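Local coordinates for protein beta-lactamase (Klebsiella pneumoniae, PDB 6KBY) that probably hydrolyses the amide bond of beta-lactam antibiotics as a class C serine beta-lactamase, and binds adenosine monophosphate in its active-site pocket, at residues Met278-Tyr284 with Asn316-Lys321; Val241-Gln247 with Phe334-Met340; Val286-Leu292 with Val356-Tyr360; Leu114-His119 with Gln275-Trp279. All coordinates share one frame; numbering follows the deposited sequence.

Contact 1: residues Met278-Tyr284 with Asn316-Lys321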
loop_
_atom_site.group_PDB
_atom_site.type_symbol
_atom_site.label_atom_id
_atom_site.label_comp_id
_atom_site.label_asym_id
_atom_site.label_seq_id
_atom_site.Cartn_x
_atom_site.Cartn_y
_atom_site.Cartn_z
ATOM N N MET A 278 1.418 8.215 -2.576
ATOM C CA MET A 278 0.602 7.050 -2.219
ATOM C C MET A 278 0.489 6.774 -0.718
ATOM O O MET A 278 -0.624 6.548 -0.233
ATOM C CB MET A 278 0.973 5.801 -3.025
ATOM C CG MET A 278 0.637 5.954 -4.504
ATOM S SD MET A 278 -1.141 6.054 -4.765
ATOM C CE MET A 278 -1.215 7.042 -6.261
ATOM N N TRP A 279 1.594 6.779 0.035
ATOM C CA TRP A 279 1.480 6.695 1.488
ATOM C C TRP A 279 0.638 7.853 2.012
ATOM O O TRP A 279 0.582 8.929 1.408
ATOM C CB TRP A 279 2.855 6.742 2.158
ATOM C CG TRP A 279 3.701 5.548 1.925
ATOM C CD1 TRP A 279 4.804 5.474 1.132
ATOM C CD2 TRP A 279 3.534 4.251 2.509
ATOM N NE1 TRP A 279 5.335 4.210 1.180
ATOM C CE2 TRP A 279 4.573 3.441 2.021
ATOM C CE3 TRP A 279 2.605 3.695 3.397
ATOM C CZ2 TRP A 279 4.712 2.103 2.392
ATOM C CZ3 TRP A 279 2.745 2.365 3.768
ATOM C CH2 TRP A 279 3.784 1.584 3.259
ATOM N N GLU A 280 -0.012 7.622 3.151
ATOM C CA GLU A 280 -0.811 8.619 3.841
ATOM C C GLU A 280 -0.300 8.708 5.269
ATOM O O GLU A 280 0.083 7.690 5.854
ATOM C CB GLU A 280 -2.284 8.197 3.842
ATOM C CG GLU A 280 -2.831 7.984 2.437
ATOM C CD GLU A 280 -4.103 7.152 2.401
ATOM O OE1 GLU A 280 -4.661 6.845 3.480
ATOM O OE2 GLU A 280 -4.540 6.793 1.283
ATOM N N GLN A 281 -0.298 9.907 5.846
ATOM C CA GLN A 281 0.245 10.043 7.189
ATOM C C GLN A 281 -0.567 11.034 8.004
ATOM O O GLN A 281 -1.307 11.868 7.472
ATOM C CB GLN A 281 1.722 10.447 7.178
ATOM C CG GLN A 281 1.948 11.877 6.757
ATOM C CD GLN A 281 3.419 12.203 6.566
ATOM O OE1 GLN A 281 4.195 11.371 6.101
ATOM N NE2 GLN A 281 3.806 13.427 6.918
ATOM N N LEU A 282 -0.393 10.931 9.317
ATOM C CA LEU A 282 -0.967 11.855 10.276
ATOM C C LEU A 282 0.092 12.182 11.316
ATOM O O LEU A 282 0.958 11.346 11.599
ATOM C CB LEU A 282 -2.173 11.238 10.994
ATOM C CG LEU A 282 -3.404 10.944 10.137
ATOM C CD1 LEU A 282 -3.303 9.568 9.483
ATOM C CD2 LEU A 282 -4.662 11.040 10.978
ATOM N N PRO A 283 0.046 13.375 11.906
ATOM C CA PRO A 283 0.996 13.690 12.982
ATOM C C PRO A 283 0.895 12.700 14.138
ATOM O O PRO A 283 -0.186 12.224 14.484
ATOM C CB PRO A 283 0.586 15.102 13.414
ATOM C CG PRO A 283 -0.024 15.693 12.189
ATOM C CD PRO A 283 -0.733 14.557 11.495
ATOM N N TYR A 284 2.043 12.397 14.741
ATOM C CA TYR A 284 2.138 11.470 15.860
ATOM C C TYR A 284 2.608 12.258 17.088
ATOM O O TYR A 284 3.482 13.107 16.953
ATOM C CB TYR A 284 3.144 10.375 15.517
ATOM C CG TYR A 284 3.445 9.456 16.667
ATOM C CD1 TYR A 284 4.440 9.768 17.582
ATOM C CD2 TYR A 284 2.738 8.278 16.845
ATOM C CE1 TYR A 284 4.718 8.940 18.641
ATOM C CE2 TYR A 284 3.011 7.437 17.910
ATOM C CZ TYR A 284 4.004 7.777 18.798
ATOM O OH TYR A 284 4.295 6.960 19.867
ATOM N N ASN A 316 8.236 12.061 13.117
ATOM C CA ASN A 316 7.186 12.181 14.128
ATOM C C ASN A 316 5.788 12.083 13.529
ATOM O O ASN A 316 4.930 12.932 13.762
ATOM C CB ASN A 316 7.367 13.481 14.903
ATOM C CG ASN A 316 8.643 13.490 15.733
ATOM O OD1 ASN A 316 9.057 12.454 16.255
ATOM N ND2 ASN A 316 9.274 14.656 15.855
ATOM N N VAL A 317 5.540 11.018 12.769
ATOM C CA VAL A 317 4.274 10.821 12.076
ATOM C C VAL A 317 3.918 9.341 12.080
ATOM O O VAL A 317 4.775 8.467 12.226
ATOM C CB VAL A 317 4.298 11.346 10.620
ATOM C CG1 VAL A 317 4.448 12.861 10.583
ATOM C CG2 VAL A 317 5.405 10.681 9.832
ATOM N N TRP A 318 2.621 9.079 11.895
ATOM C CA TRP A 318 2.067 7.746 11.697
ATOM C C TRP A 318 1.812 7.607 10.201
ATOM O O TRP A 318 0.960 8.310 9.645
ATOM C CB TRP A 318 0.759 7.645 12.483
ATOM C CG TRP A 318 -0.007 6.367 12.344
ATOM C CD1 TRP A 318 -0.727 5.943 11.261
ATOM C CD2 TRP A 318 -0.172 5.366 13.352
ATOM N NE1 TRP A 318 -1.308 4.722 11.530
ATOM C CE2 TRP A 318 -0.987 4.351 12.809
ATOM C CE3 TRP A 318 0.294 5.226 14.661
ATOM C CZ2 TRP A 318 -1.341 3.210 13.533
ATOM C CZ3 TRP A 318 -0.060 4.093 15.379
ATOM C CH2 TRP A 318 -0.868 3.101 14.810
ATOM N N ILE A 319 2.582 6.748 9.544
ATOM C CA ILE A 319 2.469 6.516 8.107
ATOM C C ILE A 319 1.730 5.204 7.907
ATOM O O ILE A 319 2.001 4.216 8.605
ATOM C CB ILE A 319 3.867 6.469 7.456
ATOM C CG1 ILE A 319 4.664 7.729 7.806
ATOM C CG2 ILE A 319 3.737 6.287 5.943
ATOM C CD1 ILE A 319 6.065 7.755 7.221
ATOM N N ASN A 320 0.778 5.180 6.974
ATOM C CA ASN A 320 -0.051 3.988 6.864
ATOM C C ASN A 320 -0.644 3.826 5.474
ATOM O O ASN A 320 -0.673 4.764 4.670
ATOM C CB ASN A 320 -1.107 3.892 7.983
ATOM C CG ASN A 320 -2.299 4.869 7.858
ATOM O OD1 ASN A 320 -3.254 4.713 8.624
ATOM N ND2 ASN A 320 -2.259 5.847 6.951
ATOM N N LYS A 321 -1.118 2.606 5.211
ATOM C CA LYS A 321 -1.870 2.324 3.997
ATOM C C LYS A 321 -2.717 1.078 4.209
ATOM O O LYS A 321 -2.232 0.066 4.724
ATOM C CB LYS A 321 -0.938 2.110 2.801
ATOM C CG LYS A 321 -1.680 1.969 1.467
ATOM C CD LYS A 321 -2.263 3.298 0.977
ATOM C CE LYS A 321 -3.199 3.112 -0.212
ATOM N NZ LYS A 321 -4.510 2.547 0.193
HETATM O O HOH W 1 -4.652 7.394 6.194
HETATM O O HOH W 2 -5.920 4.478 1.690
#

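Contact 2: residues Val241-Gln247 with Phe334-Met340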
loop_
_atom_site.group_PDB
_atom_site.type_symbol
_atom_site.label_atom_id
_atom_site.label_comp_id
_atom_site.label_asym_id
_atom_site.label_seq_id
_atom_site.Cartn_x
_atom_site.Cartn_y
_atom_site.Cartn_z
ATOM N N VAL A 241 8.700 -2.386 5.528
ATOM C CA VAL A 241 8.491 -1.383 6.571
ATOM C C VAL A 241 9.824 -0.952 7.178
ATOM O O VAL A 241 10.090 0.243 7.350
ATOM C CB VAL A 241 7.509 -1.924 7.625
ATOM C CG1 VAL A 241 7.503 -1.048 8.873
ATOM C CG2 VAL A 241 6.109 -2.034 7.030
ATOM N N GLN A 242 10.688 -1.920 7.504
ATOM C CA GLN A 242 12.001 -1.577 8.043
ATOM C C GLN A 242 12.810 -0.743 7.060
ATOM O O GLN A 242 13.507 0.199 7.460
ATOM C CB GLN A 242 12.768 -2.843 8.423
ATOM C CG GLN A 242 12.211 -3.567 9.624
ATOM C CD GLN A 242 13.289 -4.348 10.338
ATOM O OE1 GLN A 242 13.693 -5.418 9.884
ATOM N NE2 GLN A 242 13.787 -3.801 11.440
ATOM N N ALA A 243 12.761 -1.096 5.776
ATOM C CA ALA A 243 13.479 -0.319 4.769
ATOM C C ALA A 243 12.954 1.111 4.711
ATOM O O ALA A 243 13.726 2.070 4.555
ATOM C CB ALA A 243 13.335 -0.997 3.406
ATOM N N ASN A 244 11.633 1.269 4.830
ATOM C CA ASN A 244 11.012 2.584 4.896
ATOM C C ASN A 244 11.406 3.363 6.145
ATOM O O ASN A 244 11.226 4.585 6.168
ATOM C CB ASN A 244 9.488 2.466 4.780
ATOM C CG ASN A 244 9.020 2.491 3.338
ATOM O OD1 ASN A 244 8.959 3.557 2.721
ATOM N ND2 ASN A 244 8.708 1.319 2.781
ATOM N N MET A 245 11.955 2.703 7.163
ATOM C CA MET A 245 12.484 3.377 8.342
ATOM C C MET A 245 14.005 3.399 8.366
ATOM O O MET A 245 14.599 3.724 9.401
ATOM C CB MET A 245 11.909 2.757 9.616
ATOM C CG MET A 245 10.399 2.910 9.695
ATOM S SD MET A 245 9.684 2.501 11.302
ATOM C CE MET A 245 9.867 0.725 11.340
ATOM N N GLY A 246 14.648 3.079 7.247
ATOM C CA GLY A 246 16.090 3.180 7.148
ATOM C C GLY A 246 16.849 2.209 8.019
ATOM O O GLY A 246 18.012 2.460 8.348
ATOM N N GLN A 247 16.229 1.101 8.405
ATOM C CA GLN A 247 16.838 0.203 9.375
ATOM C C GLN A 247 17.745 -0.845 8.754
ATOM O O GLN A 247 18.464 -1.531 9.492
ATOM C CB GLN A 247 15.755 -0.507 10.183
ATOM C CG GLN A 247 14.972 0.403 11.099
ATOM C CD GLN A 247 13.947 -0.377 11.899
ATOM O OE1 GLN A 247 12.929 -0.807 11.368
ATOM N NE2 GLN A 247 14.225 -0.586 13.176
ATOM N N PHE A 334 3.372 2.459 10.390
ATOM C CA PHE A 334 4.663 2.567 11.048
ATOM C C PHE A 334 4.905 4.000 11.498
ATOM O O PHE A 334 4.389 4.950 10.903
ATOM C CB PHE A 334 5.815 2.001 10.198
ATOM C CG PHE A 334 6.009 2.672 8.853
ATOM C CD1 PHE A 334 5.239 2.318 7.753
ATOM C CD2 PHE A 334 6.997 3.628 8.680
ATOM C CE1 PHE A 334 5.445 2.918 6.520
ATOM C CE2 PHE A 334 7.208 4.231 7.452
ATOM C CZ PHE A 334 6.428 3.876 6.373
ATOM N N VAL A 335 5.688 4.130 12.559
ATOM C CA VAL A 335 6.048 5.415 13.141
ATOM C C VAL A 335 7.565 5.502 13.156
ATOM O O VAL A 335 8.221 4.916 14.020
ATOM C CB VAL A 335 5.474 5.563 14.563
ATOM C CG1 VAL A 335 5.881 6.898 15.160
ATOM C CG2 VAL A 335 3.958 5.403 14.566
ATOM N N PRO A 336 8.166 6.217 12.200
ATOM C CA PRO A 336 9.639 6.182 12.104
ATOM C C PRO A 336 10.352 6.647 13.366
ATOM O O PRO A 336 11.383 6.070 13.736
ATOM C CB PRO A 336 9.934 7.058 10.879
ATOM C CG PRO A 336 8.674 6.948 10.041
ATOM C CD PRO A 336 7.548 6.905 11.051
ATOM N N ALA A 337 9.801 7.636 14.073
ATOM C CA ALA A 337 10.451 8.137 15.283
ATOM C C ALA A 337 10.590 7.059 16.342
ATOM O O ALA A 337 11.501 7.123 17.179
ATOM C CB ALA A 337 9.643 9.291 15.865
ATOM N N LYS A 338 9.694 6.081 16.344
ATOM C CA LYS A 338 9.713 5.010 17.321
ATOM C C LYS A 338 10.261 3.711 16.748
ATOM O O LYS A 338 10.330 2.714 17.472
ATOM C CB LYS A 338 8.306 4.798 17.887
ATOM C CG LYS A 338 7.710 6.041 18.544
ATOM C CD LYS A 338 8.625 6.624 19.615
ATOM C CE LYS A 338 7.981 7.826 20.281
ATOM N NZ LYS A 338 8.921 8.518 21.208
ATOM N N LYS A 339 10.672 3.712 15.483
ATOM C CA LYS A 339 11.127 2.511 14.785
ATOM C C LYS A 339 10.195 1.338 15.058
ATOM O O LYS A 339 10.610 0.211 15.346
ATOM C CB LYS A 339 12.587 2.179 15.088
ATOM C CG LYS A 339 13.559 3.322 14.830
ATOM C CD LYS A 339 13.733 3.670 13.356
ATOM C CE LYS A 339 14.738 4.808 13.219
ATOM N NZ LYS A 339 15.136 5.080 11.812
ATOM N N MET A 340 8.905 1.614 14.985
ATOM C CA MET A 340 7.929 0.571 15.211
ATOM C C MET A 340 6.984 0.500 14.028
ATOM O O MET A 340 6.671 1.515 13.394
ATOM C CB MET A 340 7.181 0.746 16.514
ATOM C CG MET A 340 6.305 1.934 16.567
ATOM S SD MET A 340 5.507 2.037 18.174
ATOM C CE MET A 340 6.837 1.745 19.318
HETATM O O HOH W 3 12.343 -1.904 15.018
#

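Contact 3: residues Val286-Leu292 with Val356-Tyr360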
loop_
_atom_site.group_PDB
_atom_site.type_symbol
_atom_site.label_atom_id
_atom_site.label_comp_id
_atom_site.label_asym_id
_atom_site.label_seq_id
_atom_site.Cartn_x
_atom_site.Cartn_y
_atom_site.Cartn_z
ATOM N N VAL A 286 -0.976 10.249 17.474
ATOM C CA VAL A 286 -2.208 10.417 16.717
ATOM C C VAL A 286 -3.355 9.866 17.546
ATOM O O VAL A 286 -3.183 8.892 18.288
ATOM C CB VAL A 286 -2.125 9.764 15.320
ATOM C CG1 VAL A 286 -1.825 8.286 15.450
ATOM C CG2 VAL A 286 -3.405 10.010 14.516
ATOM N N SER A 287 -4.509 10.517 17.461
ATOM C CA SER A 287 -5.673 10.002 18.162
ATOM C C SER A 287 -6.355 8.951 17.303
ATOM O O SER A 287 -6.357 9.033 16.068
ATOM C CB SER A 287 -6.669 11.117 18.476
ATOM O OG SER A 287 -7.461 11.449 17.343
ATOM N N LEU A 288 -6.921 7.951 17.962
ATOM C CA LEU A 288 -7.705 6.967 17.225
ATOM C C LEU A 288 -8.833 7.597 16.412
ATOM O O LEU A 288 -8.990 7.219 15.237
ATOM C CB LEU A 288 -8.183 5.851 18.160
ATOM C CG LEU A 288 -8.952 4.719 17.483
ATOM C CD1 LEU A 288 -8.136 4.090 16.364
ATOM C CD2 LEU A 288 -9.351 3.669 18.510
ATOM N N PRO A 289 -9.624 8.548 16.933
ATOM C CA PRO A 289 -10.682 9.132 16.087
ATOM C C PRO A 289 -10.170 9.730 14.790
ATOM O O PRO A 289 -10.788 9.537 13.738
ATOM C CB PRO A 289 -11.325 10.179 17.006
ATOM C CG PRO A 289 -11.100 9.640 18.378
ATOM C CD PRO A 289 -9.732 9.012 18.332
ATOM N N ASN A 290 -9.048 10.452 14.832
ATOM C CA ASN A 290 -8.530 11.055 13.608
ATOM C C ASN A 290 -7.979 10.004 12.656
ATOM O O ASN A 290 -8.104 10.136 11.435
ATOM C CB ASN A 290 -7.471 12.101 13.940
ATOM C CG ASN A 290 -8.064 13.355 14.548
ATOM O OD1 ASN A 290 -9.262 13.614 14.417
ATOM N ND2 ASN A 290 -7.229 14.145 15.207
ATOM N N LEU A 291 -7.365 8.956 13.195
ATOM C CA LEU A 291 -6.864 7.884 12.348
ATOM C C LEU A 291 -8.010 7.156 11.655
ATOM O O LEU A 291 -7.906 6.791 10.478
ATOM C CB LEU A 291 -6.037 6.921 13.196
ATOM C CG LEU A 291 -5.204 5.895 12.435
ATOM C CD1 LEU A 291 -4.269 6.575 11.452
ATOM C CD2 LEU A 291 -4.429 5.029 13.416
ATOM N N LEU A 292 -9.113 6.942 12.374
ATOM C CA LEU A 292 -10.276 6.308 11.769
ATOM C C LEU A 292 -10.857 7.183 10.668
ATOM O O LEU A 292 -11.139 6.704 9.566
ATOM C CB LEU A 292 -11.315 6.000 12.843
ATOM C CG LEU A 292 -10.908 4.893 13.812
ATOM C CD1 LEU A 292 -11.878 4.836 14.985
ATOM C CD2 LEU A 292 -10.828 3.545 13.102
ATOM N N VAL A 356 -7.495 -0.725 11.648
ATOM C CA VAL A 356 -6.825 0.439 12.206
ATOM C C VAL A 356 -6.852 0.403 13.728
ATOM O O VAL A 356 -5.854 0.712 14.391
ATOM C CB VAL A 356 -7.509 1.700 11.652
ATOM C CG1 VAL A 356 -7.048 2.924 12.411
ATOM C CG2 VAL A 356 -7.265 1.822 10.148
ATOM N N THR A 357 -7.995 0.029 14.302
ATOM C CA THR A 357 -8.121 -0.001 15.756
ATOM C C THR A 357 -7.177 -1.031 16.371
ATOM O O THR A 357 -6.490 -0.758 17.365
ATOM C CB THR A 357 -9.579 -0.281 16.138
ATOM O OG1 THR A 357 -10.412 0.785 15.666
ATOM C CG2 THR A 357 -9.721 -0.406 17.653
ATOM N N VAL A 358 -7.134 -2.232 15.794
ATOM C CA VAL A 358 -6.232 -3.264 16.298
ATOM C C VAL A 358 -4.780 -2.811 16.194
ATOM O O VAL A 358 -3.999 -2.947 17.143
ATOM C CB VAL A 358 -6.489 -4.597 15.574
ATOM C CG1 VAL A 358 -5.379 -5.587 15.864
ATOM C CG2 VAL A 358 -7.836 -5.172 15.993
ATOM N N ALA A 359 -4.404 -2.241 15.045
ATOM C CA ALA A 359 -3.034 -1.766 14.877
ATOM C C ALA A 359 -2.696 -0.678 15.892
ATOM O O ALA A 359 -1.593 -0.655 16.452
ATOM C CB ALA A 359 -2.839 -1.243 13.456
ATOM N N TYR A 360 -3.625 0.253 16.114
ATOM C CA TYR A 360 -3.402 1.317 17.084
ATOM C C TYR A 360 -3.183 0.745 18.480
ATOM O O TYR A 360 -2.266 1.165 19.198
ATOM C CB TYR A 360 -4.599 2.271 17.054
ATOM C CG TYR A 360 -4.521 3.376 18.078
ATOM C CD1 TYR A 360 -3.802 4.537 17.829
ATOM C CD2 TYR A 360 -5.168 3.260 19.295
ATOM C CE1 TYR A 360 -3.733 5.555 18.779
ATOM C CE2 TYR A 360 -5.103 4.260 20.243
ATOM C CZ TYR A 360 -4.388 5.400 19.982
ATOM O OH TYR A 360 -4.332 6.392 20.938
HETATM O O HOH W 4 -2.130 8.177 20.822
HETATM O O HOH W 5 -7.083 7.990 20.893
#

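Contact 4: residues Leu114-His119 with Gln275-Trp279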
loop_
_atom_site.group_PDB
_atom_site.type_symbol
_atom_site.label_atom_id
_atom_site.label_comp_id
_atom_site.label_asym_id
_atom_site.label_seq_id
_atom_site.Cartn_x
_atom_site.Cartn_y
_atom_site.Cartn_z
ATOM N N LEU A 114 2.677 14.318 -10.290
ATOM C CA LEU A 114 2.388 14.454 -8.866
ATOM C C LEU A 114 0.900 14.282 -8.590
ATOM O O LEU A 114 0.517 13.623 -7.612
ATOM C CB LEU A 114 2.877 15.810 -8.356
ATOM C CG LEU A 114 2.806 15.988 -6.834
ATOM C CD1 LEU A 114 3.771 15.053 -6.122
ATOM C CD2 LEU A 114 3.057 17.434 -6.428
ATOM N N ASN A 115 0.048 14.852 -9.447
ATOM C CA ASN A 115 -1.393 14.695 -9.252
ATOM C C ASN A 115 -1.796 13.222 -9.248
ATOM O O ASN A 115 -2.545 12.778 -8.373
ATOM C CB ASN A 115 -2.190 15.425 -10.338
ATOM C CG ASN A 115 -2.145 16.958 -10.246
ATOM O OD1 ASN A 115 -2.120 17.628 -11.281
ATOM N ND2 ASN A 115 -2.203 17.511 -9.035
ATOM N N VAL A 116 -1.337 12.442 -10.230
ATOM C CA VAL A 116 -1.728 11.031 -10.208
ATOM C C VAL A 116 -1.079 10.286 -9.048
ATOM O O VAL A 116 -1.628 9.286 -8.566
ATOM C CB VAL A 116 -1.554 10.305 -11.562
ATOM C CG1 VAL A 116 -2.492 10.876 -12.613
ATOM C CG2 VAL A 116 -0.113 10.334 -12.045
ATOM N N GLY A 117 0.077 10.752 -8.569
ATOM C CA GLY A 117 0.718 10.135 -7.415
ATOM C C GLY A 117 0.126 10.488 -6.067
ATOM O O GLY A 117 0.539 9.907 -5.057
ATOM N N THR A 118 -0.825 11.424 -6.037
ATOM C CA THR A 118 -1.417 11.920 -4.804
ATOM C C THR A 118 -2.938 11.877 -4.850
ATOM O O THR A 118 -3.585 12.469 -3.984
ATOM C CB THR A 118 -0.951 13.356 -4.520
ATOM O OG1 THR A 118 -1.299 14.191 -5.627
ATOM C CG2 THR A 118 0.562 13.418 -4.273
ATOM N N HIS A 119 -3.518 11.208 -5.850
ATOM C CA HIS A 119 -4.970 11.106 -6.006
ATOM C C HIS A 119 -5.626 12.458 -6.241
ATOM O O HIS A 119 -6.797 12.648 -5.905
ATOM C CB HIS A 119 -5.644 10.384 -4.840
ATOM C CG HIS A 119 -5.060 9.049 -4.542
ATOM N ND1 HIS A 119 -5.072 8.006 -5.444
ATOM C CD2 HIS A 119 -4.454 8.585 -3.423
ATOM C CE1 HIS A 119 -4.488 6.956 -4.888
ATOM N NE2 HIS A 119 -4.104 7.280 -3.663
ATOM N N GLN A 275 -1.359 13.657 2.445
ATOM C CA GLN A 275 -1.182 12.741 1.329
ATOM C C GLN A 275 0.257 12.849 0.840
ATOM O O GLN A 275 0.687 13.918 0.378
ATOM C CB GLN A 275 -2.159 13.082 0.206
ATOM C CG GLN A 275 -1.996 12.202 -1.021
ATOM C CD GLN A 275 -2.369 10.764 -0.750
ATOM O OE1 GLN A 275 -3.523 10.456 -0.425
ATOM N NE2 GLN A 275 -1.396 9.870 -0.871
ATOM N N ASP A 276 1.003 11.751 0.980
ATOM C CA ASP A 276 2.355 11.628 0.455
ATOM C C ASP A 276 2.275 11.015 -0.947
ATOM O O ASP A 276 1.225 11.072 -1.593
ATOM C CB ASP A 276 3.223 10.775 1.390
ATOM C CG ASP A 276 3.224 11.240 2.849
ATOM O OD1 ASP A 276 2.835 12.378 3.196
ATOM O OD2 ASP A 276 3.649 10.384 3.673
ATOM N N LEU A 277 3.358 10.414 -1.437
ATOM C CA LEU A 277 3.305 9.714 -2.720
ATOM C C LEU A 277 2.740 8.333 -2.403
ATOM O O LEU A 277 3.452 7.415 -1.970
ATOM C CB LEU A 277 4.678 9.646 -3.383
ATOM C CG LEU A 277 4.612 9.580 -4.912
ATOM C CD1 LEU A 277 4.108 10.893 -5.506
ATOM C CD2 LEU A 277 5.960 9.204 -5.513
ATOM N N MET A 278 1.418 8.215 -2.576
ATOM C CA MET A 278 0.602 7.050 -2.219
ATOM C C MET A 278 0.489 6.774 -0.718
ATOM O O MET A 278 -0.624 6.548 -0.233
ATOM C CB MET A 278 0.973 5.801 -3.025
ATOM C CG MET A 278 0.637 5.954 -4.504
ATOM S SD MET A 278 -1.141 6.054 -4.765
ATOM C CE MET A 278 -1.215 7.042 -6.261
ATOM N N TRP A 279 1.594 6.779 0.035
ATOM C CA TRP A 279 1.480 6.695 1.488
ATOM C C TRP A 279 0.638 7.853 2.012
ATOM O O TRP A 279 0.582 8.929 1.408
ATOM C CB TRP A 279 2.855 6.742 2.158
ATOM C CG TRP A 279 3.701 5.548 1.925
ATOM C CD1 TRP A 279 4.804 5.474 1.132
ATOM C CD2 TRP A 279 3.534 4.251 2.509
ATOM N NE1 TRP A 279 5.335 4.210 1.180
ATOM C CE2 TRP A 279 4.573 3.441 2.021
ATOM C CE3 TRP A 279 2.605 3.695 3.397
ATOM C CZ2 TRP A 279 4.712 2.103 2.392
ATOM C CZ3 TRP A 279 2.745 2.365 3.768
ATOM C CH2 TRP A 279 3.784 1.584 3.259
HETATM O O HOH W 6 -3.188 6.484 -1.105
#

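Contact 1: residues Met278-Tyr284 with Asn316-Lys321
Strands 280-283 and 317-321 run antiparallel, their axes 4.5 Å apart with 160° between their directions. Glu-280 with Asn-320 and Leu-282 with Trp-318 are hydrogen-bonded pairs; Gln-281 with Ile-319 is the non-hydrogen-bonded pair between them. Trp-318 N reaches Leu-282 O at 2.8 Å, nearly along the C=O axis, and Tyr-284 N prolongs the ladder to Asn-316 O. Glu-280 O takes Asn-320 N at 2.8 Å and, more weakly, the amide ND2 of the same residue, whose chi1 of 73° brings its amide back toward Glu-280 while its OD1 bonds to Tyr-331. Water bridges this ND2 to Glu-280 OE1; a second links OE2, which also pairs with Arg-154, to Lys-321 NZ. The lysine nitrogen lies 4.4 Å from Glu-280 OE2, beyond a salt bridge, and bonds to Tyr-156 of the AMP site. Lys-321 CB rests 3.8 Å from Trp-279 CZ3, while CG2 of Ile-319 meets CE3 of that indole at 3.8 Å. Lys-321 fits the lysine of a KTG-type motif, as in other serine beta-lactamases. Strand 328-335 flanks 317-321, helix 288-294 packs through Leu-291 on Leu-282 and Trp-318, and helix 72-86 meets Met-278 and Trp-279.

Contact 2: residues Val241-Gln247 with Phe334-Met340
A lysine ammonium closes off a helix end here: Lys-339 NZ donates to Met-245 O at 2.8 Å, in the plane of that carbonyl and at a C=O...N angle of 159°. The acceptor lies just past helix 234-244, which finishes in a Schellman motif with Gly-246, at positive phi, as the C-prime residue; Gln-247 N returns to Gln-242 O and Gly-246 N to Ala-243 O. On the other side Lys-339 and Met-340 both face Val-335, a G1 beta bulge at the turn between two sheet strands. Met-245 fills the interface. Its CG sits 3.6 Å from Phe-334 CD2, and its sulfur makes an oblique Met-aromatic contact 5.1 Å from the ring centroid. A bend at chi3 (-71°) carries CE toward the backbone of Lys-339, with SD 3.8 Å from Pro-336 CA. Phe-334 also receives Val-241 CG1 at its CB, 3.7 Å away, and Asn-244 CB at its CZ, again 3.7 Å. The amide oxygen of Asn-244 bonds to His-264. Gln-247 runs past Lys-339 in the opposite direction, and a water joins its NE2 to Lys-339 O. The contact thus pairs a buried apolar core with a polar margin: thioether and phenyl ring pack the inside, while the ammonium probably offsets the partial negative charge gathered at the C-terminal end of the helix.

Contact 3: residues Val286-Leu292 with Val356-Tyr360
Tyr-360 lies across the start of helix 288-294, with Leu-288 CB over the centre of one ring face, a CH-pi contact 4.1 Å from the centroid and 12° off the normal. The tyrosine CG stands anti to the backbone N (chi1 177°), which extends the ring from helix 352-364 toward the other helix and brings CE1 to 3.4 Å from Val-286 O, near the ring plane. Two waters carry the polar end further: one joins Tyr-360 OH to Val-286 O, the other joins it to Leu-288 N, within the first turn that Ser-287 caps through OG to Asn-290 N. Leu-288 turns CD1 to Tyr-360 CB at 4.0 Å and sets CD2 beside Thr-357. Packing is tight one turn on, where Val-356 CG1 presses against Leu-291 CG at 3.5 Å, closer than usual carbon contact. Leu-292 adds its CD2, 3.9 Å from Val-356 CG1. The axes of the two short helical segments approach to 10.4 Å and run at 141° to each other. Beneath them lies the sheet: Leu-291 rests on Trp-318 and Asn-320 of strand 317-325, Val-356 on Tyr-331 of strand 328-335, and Ala-359 on strand 340-346.

Contact 4: residues Leu114-His119 with Gln275-Trp279
Helix 113-117 and the residues just after it meet the turn between strands 273-275 and 280-283 beside the AMP pocket, where the ring of His-119 also touches Tyr-156. Gly-117 O accepts Met-278 N at 3.1 Å, the donor almost in line with the carbonyl. Leu-277 lies against the same glycine, its CD1 4.0 Å from Gly-117 CA. Bent at chi2 (-66°), Met-278 swings its sulfur to the His-119 ring: SD is 3.4 Å from NE2 and approaches the ring obliquely, while CE comes close to Val-116 O. A water further joins His-119 NE2 to Met-278 O. Gln-275 comes to the imidazole differently, with OE1 at the ring edge, 3.7 Å from His-119 CD2, and the amide turned 84° from the ring plane. Its NE2 bonds back to Asp-276 O at 3.0 Å, and Arg-154 holds OE1, so both ends of the amide are engaged and its rotation is fixed. Thr-118 CB packs on Gln-275 CG at 3.8 Å. Around this junction, helix 72-86 receives Leu-277 and Met-278 at Ala-78, helix 158-171 touches His-119 and Met-278 through Thr-161, and Thr-118 leans on strand 266-270.

Three of the contacts converge on the central antiparallel sheet at strand 317-325. Contact 1 pairs it with strand 280-283; contact 2 joins through neighbouring strand 328-335, Ile-319 O lying 2.9 Å from Phe-334 N; contact 3 covers the opposite face from Ile-319, with Leu-291 CD1 3.5 Å from Trp-318 NE1. Contact 4 shares Met-278 and Trp-279 with contact 1, and the indole of Trp-279 reaches on to Phe-334 of contact 2. The active site lies nearest contacts 1 and 4: the side chain of Lys-321 is about 4 Å from bound AMP and that of His-119 about 8 Å, whereas the side chain of Val-356 in contact 3 is about 12 Å from AMP.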